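Local coordinates for protein adhesin LabA (Helicobacter pylori, PDB 6GMM) that binds LacdiNAc sugars as a lectin-type adhesin, and thereby probably attaches the bacterium to the gastric mucosa, at residues L72-P82 and I199-N210; N251-V262 and A292-R303. One frame throughout, in Å; residues are numbered along the deposited sequence.

Interaction 1 (L72-P82 and I199-N210); sequences LWQVMSYAISP and ITTLNSACPWIN
Met76 folds its chain, with CG lodged between its own backbone N and carbonyl carbon (chi1 48°) and further bends at chi2 and chi3, and this curl carries the thioether across to Leu202 and Ile209. The Met76 and Leu202 side chains reach toward each other tip to tip, SD near CD1 and CE near CD2, while the Met76 and Ile209 side chains cross at about a right angle, Met76 CE 3.8 Å from Ile209 CD1. In Ile209 the bond to CB points away overall from 72-82, yet CG1 beside its backbone N (chi1 -63°) and a second bend at chi2 swing CD1 back, so that it touches both Met76 CE and Ile80 CG1. Ile80 uses its other branch on the neighbouring proline: CG2 rests 3.7 Å from Pro207 CG. One helical turn before Met76, Leu72 CD2 packs against Leu202 CD1 at 3.9 Å and also reaches Ile199 CD1, and the apolar seam thus runs from helix to helix and on into the two loops.

Further along both chains the backbones take over. Asn210 N gives a bond of 3.0 Å to Ala79 O, and Ser81 N gives one of 3.1 Å to Trp208 O. At the outer end a water joins Ser81 OG to Asn210 ND2, which lies 3.6 Å from Pro82 CD, and the same water sits at the edge of the Trp208 ring. Ala234 and Ile237 add to the apolar surroundings of Ile209, and Cys206, which leaves the helix with positive phi, is tied to Cys235 by a disulfide. The pair of backbone bonds around Ile80 and Ile209 makes an isolated beta bridge, here joining the chain after helix 188-205 to residues 79-81 in the SabA-type adhesion domain.

Interaction 2 (N251-V262 and A292-R303); sequences NAAIAVEQSKIV and ANAKAQAEILNR
Helices 251-262 and 292-303 run antiparallel, their axes 8.5 Å apart at closest approach with a signed crossing angle of -163°, and Ala255 comes closest in register to Ile300. The small Ala255 and Ala296 in the interface are consistent with this close approach. Ala296 CB packs against Ile261, 3.7 Å from its CB, and Gln258, bent at chi2, lays OE1 3.4 Å from Ala296 CA. In the middle the side chains interlock as knobs into holes: Ile300 enters the space bounded by Ala255, Gln258, Ser259 and Val262, and Val262 is received by Asn293, Ala296, Gln297 and Ile300. The two knobs reach toward each other, Val262 CG2 meeting Ile300 CD1 at 3.6 Å. Ser259 OG, also against Ile300 CD1, turns its proton back to Ala255 O in its own helix.

The polar end belongs to Arg303, whose chain bends at chi2 (-56°) and brings the guanidinium across Ile254. Ile254 CD1 lies over the centre of one guanidinium face, 3.4 Å above the plane. Arg303 NH2 gives a 2.8 Å bond to Asn251 OD1, which lies in the guanidinium plane and is approached nearly along the C=O axis. In the same plane NE and NH1 both point to Glu299 OE2, one turn back in its own helix, with NE at 3.1 Å in a salt bridge. Asn251 ND2 is engaged by Asp310. Gln297 NE2 meets Asn293 OD1 from above its carbonyl plane and also bonds Leu42 O, while OE1 pairs with Ser45 of helix 32-50. Asn251 OD1 and Glu299 OE2 together fix the guanidinium's rotation, with Ile254 CD1 over one face, and the nearby carboxylate would be expected to favour its positive charge.

In the fold
Interaction 1 closes before interaction 2 opens along the chain; their centres lie about 32 Å apart and their nearest atoms about 12 Å, so they do not touch. Interaction 2 sits about 8 Å from the centre of the chain, in the long helical part of the molecule, whereas interaction 1 lies about 27 Å out, where helices give way to loops. Helix 57-76 ties them together: its end supplies Leu72 and Met76 to interaction 1, while its earlier Ala58 and Val62 touch Ile300 and Val256 of interaction 2. Helix 239-264 does likewise, supplying 251-262 to interaction 2 and packing Ile242 and Ile245 on Ile199. No bound sugar lies at either contact, and neither is assigned to the glycan site.

Interaction 1 (L72-P82 and I199-N210)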
loop_
_atom_site.group_PDB
_atom_site.type_symbol
_atom_site.label_atom_id
_atom_site.label_comp_id
_atom_site.label_asym_id
_atom_site.label_seq_id
_atom_site.Cartn_x
_atom_site.Cartn_y
_atom_site.Cartn_z
ATOM N N LEU A 72 -8.407 -5.337 -16.560
ATOM C CA LEU A 72 -8.308 -6.760 -16.931
ATOM C C LEU A 72 -9.631 -7.164 -17.586
ATOM O O LEU A 72 -9.622 -7.657 -18.707
ATOM C CB LEU A 72 -7.950 -7.704 -15.762
ATOM C CG LEU A 72 -7.693 -9.205 -16.120
ATOM C CD1 LEU A 72 -6.364 -9.393 -16.835
ATOM C CD2 LEU A 72 -7.698 -10.096 -14.869
ATOM N N TRP A 73 -10.759 -6.843 -16.917
ATOM C CA TRP A 73 -12.096 -7.130 -17.386
ATOM C C TRP A 73 -12.331 -6.507 -18.744
ATOM O O TRP A 73 -12.784 -7.215 -19.633
ATOM C CB TRP A 73 -13.132 -6.647 -16.372
ATOM C CG TRP A 73 -14.560 -6.852 -16.803
ATOM C CD1 TRP A 73 -15.494 -5.884 -17.022
ATOM C CD2 TRP A 73 -15.204 -8.104 -17.099
ATOM N NE1 TRP A 73 -16.695 -6.455 -17.373
ATOM C CE2 TRP A 73 -16.547 -7.814 -17.428
ATOM C CE3 TRP A 73 -14.803 -9.452 -17.020
ATOM C CZ2 TRP A 73 -17.470 -8.816 -17.761
ATOM C CZ3 TRP A 73 -15.721 -10.440 -17.336
ATOM C CH2 TRP A 73 -17.029 -10.118 -17.730
ATOM N N GLN A 74 -11.976 -5.224 -18.936
ATOM C CA GLN A 74 -12.147 -4.582 -20.242
ATOM C C GLN A 74 -11.314 -5.219 -21.342
ATOM O O GLN A 74 -11.779 -5.299 -22.471
ATOM C CB GLN A 74 -11.822 -3.090 -20.208
ATOM C CG GLN A 74 -12.890 -2.245 -19.536
ATOM C CD GLN A 74 -12.383 -0.874 -19.142
ATOM O OE1 GLN A 74 -11.197 -0.562 -19.221
ATOM N NE2 GLN A 74 -13.279 -0.001 -18.736
ATOM N N VAL A 75 -10.091 -5.613 -21.051
ATOM C CA VAL A 75 -9.214 -6.139 -22.089
ATOM C C VAL A 75 -9.496 -7.618 -22.454
ATOM O O VAL A 75 -9.119 -8.021 -23.562
ATOM C CB VAL A 75 -7.711 -5.878 -21.770
ATOM C CG1 VAL A 75 -7.103 -6.994 -20.928
ATOM C CG2 VAL A 75 -6.915 -5.654 -23.054
ATOM N N MET A 76 -10.151 -8.430 -21.575
ATOM C CA MET A 76 -10.341 -9.817 -22.032
ATOM C C MET A 76 -11.822 -10.367 -22.010
ATOM O O MET A 76 -12.030 -11.495 -22.456
ATOM C CB MET A 76 -9.384 -10.782 -21.311
ATOM C CG MET A 76 -9.336 -10.613 -19.819
ATOM S SD MET A 76 -10.836 -11.229 -19.039
ATOM C CE MET A 76 -10.492 -13.041 -19.073
ATOM N N SER A 77 -12.815 -9.593 -21.527
ATOM C CA SER A 77 -14.224 -10.011 -21.456
ATOM C C SER A 77 -14.795 -10.409 -22.835
ATOM O O SER A 77 -15.549 -11.393 -22.951
ATOM C CB SER A 77 -15.073 -8.917 -20.822
ATOM O OG SER A 77 -15.015 -7.719 -21.586
ATOM N N TYR A 78 -14.363 -9.690 -23.893
ATOM C CA TYR A 78 -14.770 -9.987 -25.249
ATOM C C TYR A 78 -14.390 -11.401 -25.674
ATOM O O TYR A 78 -15.124 -12.000 -26.444
ATOM C CB TYR A 78 -14.232 -8.931 -26.233
ATOM C CG TYR A 78 -12.844 -9.180 -26.769
ATOM C CD1 TYR A 78 -11.721 -8.795 -26.050
ATOM C CD2 TYR A 78 -12.653 -9.745 -28.026
ATOM C CE1 TYR A 78 -10.435 -9.005 -26.550
ATOM C CE2 TYR A 78 -11.374 -9.961 -28.537
ATOM C CZ TYR A 78 -10.265 -9.606 -27.787
ATOM O OH TYR A 78 -9.002 -9.821 -28.291
ATOM N N ALA A 79 -13.274 -11.938 -25.217
ATOM C CA ALA A 79 -12.897 -13.281 -25.640
ATOM C C ALA A 79 -13.393 -14.374 -24.686
ATOM O O ALA A 79 -13.016 -15.539 -24.826
ATOM C CB ALA A 79 -11.395 -13.365 -25.845
ATOM N N ILE A 80 -14.254 -14.013 -23.731
ATOM C CA ILE A 80 -14.800 -15.018 -22.819
ATOM C C ILE A 80 -15.934 -15.724 -23.525
ATOM O O ILE A 80 -16.890 -15.065 -23.973
ATOM C CB ILE A 80 -15.278 -14.423 -21.469
ATOM C CG1 ILE A 80 -14.102 -13.997 -20.602
ATOM C CG2 ILE A 80 -16.208 -15.419 -20.726
ATOM C CD1 ILE A 80 -14.492 -13.056 -19.512
ATOM N N SER A 81 -15.830 -17.078 -23.604
ATOM C CA SER A 81 -16.792 -18.004 -24.201
ATOM C C SER A 81 -18.219 -17.479 -23.963
ATOM O O SER A 81 -18.593 -17.267 -22.800
ATOM C CB SER A 81 -16.609 -19.397 -23.610
ATOM O OG SER A 81 -16.999 -20.345 -24.584
ATOM N N PRO A 82 -18.956 -17.129 -25.052
ATOM C CA PRO A 82 -20.267 -16.475 -24.907
ATOM C C PRO A 82 -21.111 -16.936 -23.732
ATOM O O PRO A 82 -21.454 -18.103 -23.593
ATOM C CB PRO A 82 -20.949 -16.720 -26.253
ATOM C CG PRO A 82 -19.919 -17.458 -27.103
ATOM C CD PRO A 82 -18.598 -17.234 -26.472
ATOM N N ILE A 199 -12.265 -9.860 -10.028
ATOM C CA ILE A 199 -11.158 -10.813 -10.079
ATOM C C ILE A 199 -11.517 -12.135 -9.413
ATOM O O ILE A 199 -11.275 -13.187 -10.012
ATOM C CB ILE A 199 -9.829 -10.192 -9.526
ATOM C CG1 ILE A 199 -9.610 -8.732 -10.030
ATOM C CG2 ILE A 199 -8.612 -11.071 -9.858
ATOM C CD1 ILE A 199 -9.263 -8.544 -11.567
ATOM N N THR A 200 -12.105 -12.097 -8.196
ATOM C CA THR A 200 -12.495 -13.334 -7.502
ATOM C C THR A 200 -13.499 -14.129 -8.350
ATOM O O THR A 200 -13.241 -15.318 -8.582
ATOM C CB THR A 200 -12.956 -13.068 -6.066
ATOM O OG1 THR A 200 -11.939 -12.285 -5.424
ATOM C CG2 THR A 200 -13.157 -14.349 -5.276
ATOM N N THR A 201 -14.589 -13.453 -8.879
ATOM C CA THR A 201 -15.603 -14.134 -9.712
ATOM C C THR A 201 -14.967 -14.681 -10.995
ATOM O O THR A 201 -15.225 -15.835 -11.342
ATOM C CB THR A 201 -16.855 -13.266 -9.961
ATOM O OG1 THR A 201 -17.247 -12.608 -8.744
ATOM C CG2 THR A 201 -18.011 -14.078 -10.442
ATOM N N LEU A 202 -14.099 -13.876 -11.661
ATOM C CA LEU A 202 -13.394 -14.284 -12.883
ATOM C C LEU A 202 -12.559 -15.529 -12.632
ATOM O O LEU A 202 -12.615 -16.479 -13.405
ATOM C CB LEU A 202 -12.436 -13.171 -13.341
ATOM C CG LEU A 202 -12.412 -12.737 -14.816
ATOM C CD1 LEU A 202 -11.111 -12.025 -15.142
ATOM C CD2 LEU A 202 -12.645 -13.900 -15.815
ATOM N N ASN A 203 -11.786 -15.513 -11.550
ATOM C CA ASN A 203 -10.863 -16.577 -11.196
ATOM C C ASN A 203 -11.547 -17.887 -10.866
ATOM O O ASN A 203 -11.109 -18.916 -11.391
ATOM C CB ASN A 203 -9.933 -16.122 -10.074
ATOM C CG ASN A 203 -8.814 -17.085 -9.784
ATOM O OD1 ASN A 203 -7.979 -17.410 -10.648
ATOM N ND2 ASN A 203 -8.790 -17.568 -8.558
ATOM N N SER A 204 -12.602 -17.866 -10.007
ATOM C CA SER A 204 -13.331 -19.089 -9.606
ATOM C C SER A 204 -14.231 -19.661 -10.723
ATOM O O SER A 204 -14.245 -20.887 -10.931
ATOM C CB SER A 204 -14.114 -18.877 -8.311
ATOM O OG SER A 204 -14.962 -17.741 -8.379
ATOM N N ALA A 205 -14.967 -18.782 -11.457
ATOM C CA ALA A 205 -15.797 -19.226 -12.568
ATOM C C ALA A 205 -14.874 -19.792 -13.655
ATOM O O ALA A 205 -15.211 -20.795 -14.281
ATOM C CB ALA A 205 -16.617 -18.070 -13.113
ATOM N N CYS A 206 -13.662 -19.205 -13.794
ATOM C CA CYS A 206 -12.623 -19.625 -14.742
ATOM C C CYS A 206 -13.215 -20.066 -16.112
ATOM O O CYS A 206 -13.009 -21.213 -16.517
ATOM C CB CYS A 206 -11.767 -20.725 -14.125
ATOM S SG CYS A 206 -10.466 -21.336 -15.224
ATOM N N PRO A 207 -13.963 -19.197 -16.831
ATOM C CA PRO A 207 -14.558 -19.629 -18.111
ATOM C C PRO A 207 -13.492 -19.892 -19.175
ATOM O O PRO A 207 -12.331 -19.547 -18.958
ATOM C CB PRO A 207 -15.441 -18.433 -18.483
ATOM C CG PRO A 207 -14.727 -17.267 -17.862
ATOM C CD PRO A 207 -14.325 -17.798 -16.531
ATOM N N TRP A 208 -13.872 -20.491 -20.303
ATOM C CA TRP A 208 -12.949 -20.770 -21.398
ATOM C C TRP A 208 -12.730 -19.495 -22.195
ATOM O O TRP A 208 -13.552 -18.594 -22.138
ATOM C CB TRP A 208 -13.524 -21.879 -22.285
ATOM C CG TRP A 208 -12.671 -22.339 -23.431
ATOM C CD1 TRP A 208 -12.922 -22.147 -24.759
ATOM C CD2 TRP A 208 -11.523 -23.194 -23.360
ATOM N NE1 TRP A 208 -12.002 -22.833 -25.523
ATOM C CE2 TRP A 208 -11.127 -23.481 -24.689
ATOM C CE3 TRP A 208 -10.786 -23.751 -22.302
ATOM C CZ2 TRP A 208 -9.996 -24.264 -24.986
ATOM C CZ3 TRP A 208 -9.688 -24.557 -22.597
ATOM C CH2 TRP A 208 -9.296 -24.795 -23.925
ATOM N N ILE A 209 -11.593 -19.393 -22.876
ATOM C CA ILE A 209 -11.280 -18.250 -23.736
ATOM C C ILE A 209 -11.397 -18.795 -25.151
ATOM O O ILE A 209 -10.880 -19.889 -25.404
ATOM C CB ILE A 209 -9.866 -17.643 -23.426
ATOM C CG1 ILE A 209 -9.755 -17.060 -21.960
ATOM C CG2 ILE A 209 -9.447 -16.593 -24.469
ATOM C CD1 ILE A 209 -10.749 -15.895 -21.579
ATOM N N ASN A 210 -12.078 -18.058 -26.059
ATOM C CA ASN A 210 -12.303 -18.470 -27.461
ATOM C C ASN A 210 -10.994 -18.923 -28.107
ATOM O O ASN A 210 -9.983 -18.210 -28.021
ATOM C CB ASN A 210 -12.993 -17.353 -28.308
ATOM C CG ASN A 210 -14.358 -16.885 -27.815
ATOM O OD1 ASN A 210 -14.781 -15.730 -28.055
ATOM N ND2 ASN A 210 -15.087 -17.762 -27.126
HETATM O O HOH W 1 -15.185 -12.595 -29.309
HETATM O O HOH W 2 -15.440 -20.526 -26.834
#

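Interaction 2 (N251-V262 and A292-R303)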
loop_
_atom_site.group_PDB
_atom_site.type_symbol
_atom_site.label_atom_id
_atom_site.label_comp_id
_atom_site.label_asym_id
_atom_site.label_seq_id
_atom_site.Cartn_x
_atom_site.Cartn_y
_atom_site.Cartn_z
ATOM N N ASN A 251 -3.215 -5.319 -0.600
ATOM C CA ASN A 251 -2.312 -4.288 -0.091
ATOM C C ASN A 251 -2.971 -2.896 -0.031
ATOM O O ASN A 251 -2.926 -2.267 1.015
ATOM C CB ASN A 251 -1.000 -4.282 -0.878
ATOM C CG ASN A 251 -0.055 -5.407 -0.490
ATOM O OD1 ASN A 251 0.283 -5.589 0.675
ATOM N ND2 ASN A 251 0.420 -6.181 -1.456
ATOM N N ALA A 252 -3.616 -2.429 -1.102
ATOM C CA ALA A 252 -4.315 -1.119 -1.073
ATOM C C ALA A 252 -5.453 -1.096 0.003
ATOM O O ALA A 252 -5.755 -0.031 0.532
ATOM C CB ALA A 252 -4.911 -0.804 -2.443
ATOM N N ALA A 253 -6.096 -2.261 0.280
ATOM C CA ALA A 253 -7.167 -2.364 1.284
ATOM C C ALA A 253 -6.566 -2.191 2.670
ATOM O O ALA A 253 -7.161 -1.517 3.514
ATOM C CB ALA A 253 -7.886 -3.707 1.185
ATOM N N ILE A 254 -5.346 -2.732 2.875
ATOM C CA ILE A 254 -4.618 -2.569 4.146
ATOM C C ILE A 254 -4.340 -1.055 4.355
ATOM O O ILE A 254 -4.644 -0.531 5.430
ATOM C CB ILE A 254 -3.354 -3.480 4.258
ATOM C CG1 ILE A 254 -3.765 -4.984 4.266
ATOM C CG2 ILE A 254 -2.540 -3.145 5.545
ATOM C CD1 ILE A 254 -2.515 -6.107 4.390
ATOM N N ALA A 255 -3.900 -0.344 3.289
ATOM C CA ALA A 255 -3.620 1.104 3.356
ATOM C C ALA A 255 -4.867 1.909 3.742
ATOM O O ALA A 255 -4.750 2.923 4.408
ATOM C CB ALA A 255 -3.082 1.595 2.017
ATOM N N VAL A 256 -6.061 1.451 3.301
ATOM C CA VAL A 256 -7.367 2.092 3.500
ATOM C C VAL A 256 -7.803 1.924 4.952
ATOM O O VAL A 256 -8.339 2.878 5.506
ATOM C CB VAL A 256 -8.410 1.587 2.449
ATOM C CG1 VAL A 256 -9.814 2.102 2.763
ATOM C CG2 VAL A 256 -8.005 2.018 1.047
ATOM N N GLU A 257 -7.538 0.744 5.577
ATOM C CA GLU A 257 -7.832 0.475 6.998
ATOM C C GLU A 257 -6.958 1.380 7.896
ATOM O O GLU A 257 -7.451 1.974 8.862
ATOM C CB GLU A 257 -7.510 -0.996 7.361
ATOM C CG GLU A 257 -8.694 -1.951 7.304
ATOM C CD GLU A 257 -9.811 -1.674 8.298
ATOM O OE1 GLU A 257 -9.637 -1.954 9.507
ATOM O OE2 GLU A 257 -10.884 -1.212 7.853
ATOM N N GLN A 258 -5.651 1.469 7.559
ATOM C CA GLN A 258 -4.650 2.236 8.294
ATOM C C GLN A 258 -4.947 3.725 8.229
ATOM O O GLN A 258 -4.568 4.448 9.146
ATOM C CB GLN A 258 -3.224 1.936 7.769
ATOM C CG GLN A 258 -2.744 0.494 8.014
ATOM C CD GLN A 258 -2.550 0.213 9.483
ATOM O OE1 GLN A 258 -1.868 0.959 10.192
ATOM N NE2 GLN A 258 -3.162 -0.857 9.985
ATOM N N SER A 259 -5.637 4.173 7.167
ATOM C CA SER A 259 -6.022 5.564 6.984
ATOM C C SER A 259 -7.054 5.972 8.027
ATOM O O SER A 259 -7.133 7.158 8.333
ATOM C CB SER A 259 -6.560 5.799 5.577
ATOM O OG SER A 259 -5.529 5.616 4.620
ATOM N N LYS A 260 -7.827 5.007 8.597
ATOM C CA LYS A 260 -8.774 5.313 9.691
ATOM C C LYS A 260 -7.975 5.869 10.875
ATOM O O LYS A 260 -8.421 6.815 11.532
ATOM C CB LYS A 260 -9.486 4.040 10.190
ATOM C CG LYS A 260 -10.489 3.407 9.241
ATOM C CD LYS A 260 -11.068 2.145 9.890
ATOM C CE LYS A 260 -12.153 1.506 9.055
ATOM N NZ LYS A 260 -12.579 0.194 9.627
ATOM N N ILE A 261 -6.809 5.235 11.172
ATOM C CA ILE A 261 -5.923 5.618 12.261
ATOM C C ILE A 261 -5.438 7.054 12.027
ATOM O O ILE A 261 -5.674 7.910 12.873
ATOM C CB ILE A 261 -4.758 4.616 12.492
ATOM C CG1 ILE A 261 -5.262 3.160 12.694
ATOM C CG2 ILE A 261 -3.888 5.065 13.666
ATOM C CD1 ILE A 261 -4.196 2.041 12.467
ATOM N N VAL A 262 -4.843 7.323 10.851
ATOM C CA VAL A 262 -4.359 8.648 10.453
ATOM C C VAL A 262 -5.485 9.651 10.603
ATOM O O VAL A 262 -5.270 10.686 11.206
ATOM C CB VAL A 262 -3.843 8.625 8.999
ATOM C CG1 VAL A 262 -3.353 9.995 8.571
ATOM C CG2 VAL A 262 -2.754 7.585 8.813
ATOM N N ALA A 292 0.820 5.614 17.369
ATOM C CA ALA A 292 -0.140 4.940 16.514
ATOM C C ALA A 292 -0.280 5.662 15.150
ATOM O O ALA A 292 -0.390 4.995 14.105
ATOM C CB ALA A 292 -1.475 4.872 17.214
ATOM N N ASN A 293 -0.265 7.008 15.155
ATOM C CA ASN A 293 -0.399 7.784 13.922
ATOM C C ASN A 293 0.777 7.503 12.973
ATOM O O ASN A 293 0.558 7.133 11.837
ATOM C CB ASN A 293 -0.535 9.287 14.216
ATOM C CG ASN A 293 -0.661 10.160 12.986
ATOM O OD1 ASN A 293 -0.890 9.693 11.870
ATOM N ND2 ASN A 293 -0.614 11.451 13.165
ATOM N N ALA A 294 1.991 7.672 13.449
ATOM C CA ALA A 294 3.257 7.477 12.740
ATOM C C ALA A 294 3.425 6.041 12.232
ATOM O O ALA A 294 3.887 5.845 11.103
ATOM C CB ALA A 294 4.407 7.826 13.686
ATOM N N LYS A 295 3.064 5.040 13.079
ATOM C CA LYS A 295 3.135 3.617 12.735
ATOM C C LYS A 295 2.174 3.387 11.559
ATOM O O LYS A 295 2.583 2.812 10.540
ATOM C CB LYS A 295 2.738 2.755 13.947
ATOM C CG LYS A 295 3.020 1.270 13.776
ATOM C CD LYS A 295 2.738 0.530 15.058
ATOM C CE LYS A 295 2.880 -0.957 14.881
ATOM N NZ LYS A 295 1.835 -1.677 15.639
ATOM N N ALA A 296 0.933 3.941 11.652
ATOM C CA ALA A 296 -0.033 3.832 10.536
ATOM C C ALA A 296 0.504 4.480 9.263
ATOM O O ALA A 296 0.538 3.814 8.245
ATOM C CB ALA A 296 -1.380 4.428 10.902
ATOM N N GLN A 297 0.970 5.736 9.322
ATOM C CA GLN A 297 1.527 6.437 8.157
ATOM C C GLN A 297 2.648 5.634 7.507
ATOM O O GLN A 297 2.737 5.596 6.289
ATOM C CB GLN A 297 2.056 7.830 8.556
ATOM C CG GLN A 297 0.932 8.779 8.965
ATOM C CD GLN A 297 1.369 10.208 8.992
ATOM O OE1 GLN A 297 2.182 10.651 8.177
ATOM N NE2 GLN A 297 0.777 10.976 9.888
ATOM N N ALA A 298 3.489 4.980 8.311
ATOM C CA ALA A 298 4.571 4.168 7.765
ATOM C C ALA A 298 4.032 2.942 7.060
ATOM O O ALA A 298 4.614 2.560 6.033
ATOM C CB ALA A 298 5.561 3.778 8.848
ATOM N N GLU A 299 2.914 2.335 7.584
ATOM C CA GLU A 299 2.260 1.150 6.971
ATOM C C GLU A 299 1.684 1.481 5.625
ATOM O O GLU A 299 1.971 0.784 4.659
ATOM C CB GLU A 299 1.164 0.538 7.857
ATOM C CG GLU A 299 1.496 -0.844 8.388
ATOM C CD GLU A 299 1.626 -1.954 7.362
ATOM O OE1 GLU A 299 2.696 -2.051 6.719
ATOM O OE2 GLU A 299 0.697 -2.788 7.278
ATOM N N ILE A 300 0.896 2.575 5.550
ATOM C CA ILE A 300 0.327 3.111 4.312
ATOM C C ILE A 300 1.419 3.174 3.245
ATOM O O ILE A 300 1.235 2.653 2.152
ATOM C CB ILE A 300 -0.301 4.489 4.563
ATOM C CG1 ILE A 300 -1.555 4.345 5.449
ATOM C CG2 ILE A 300 -0.573 5.216 3.245
ATOM C CD1 ILE A 300 -2.151 5.590 5.901
ATOM N N LEU A 301 2.564 3.738 3.583
ATOM C CA LEU A 301 3.699 3.822 2.670
ATOM C C LEU A 301 4.224 2.436 2.245
ATOM O O LEU A 301 4.467 2.208 1.047
ATOM C CB LEU A 301 4.802 4.699 3.292
ATOM C CG LEU A 301 4.402 6.184 3.406
ATOM C CD1 LEU A 301 5.515 7.034 4.030
ATOM C CD2 LEU A 301 3.920 6.743 2.055
ATOM N N ASN A 302 4.307 1.488 3.212
ATOM C CA ASN A 302 4.762 0.115 2.943
ATOM C C ASN A 302 3.829 -0.467 1.887
ATOM O O ASN A 302 4.303 -0.913 0.834
ATOM C CB ASN A 302 4.708 -0.742 4.230
ATOM C CG ASN A 302 4.959 -2.227 4.044
ATOM O OD1 ASN A 302 4.050 -3.015 3.741
ATOM N ND2 ASN A 302 6.192 -2.648 4.258
ATOM N N ARG A 303 2.507 -0.385 2.152
ATOM C CA ARG A 303 1.456 -0.906 1.275
ATOM C C ARG A 303 1.417 -0.256 -0.102
ATOM O O ARG A 303 1.352 -0.992 -1.081
ATOM C CB ARG A 303 0.088 -0.850 1.970
ATOM C CG ARG A 303 0.058 -1.677 3.260
ATOM C CD ARG A 303 0.452 -3.127 3.037
ATOM N NE ARG A 303 0.707 -3.793 4.313
ATOM C CZ ARG A 303 0.862 -5.102 4.466
ATOM N NH1 ARG A 303 1.071 -5.614 5.672
ATOM N NH2 ARG A 303 0.778 -5.915 3.419
#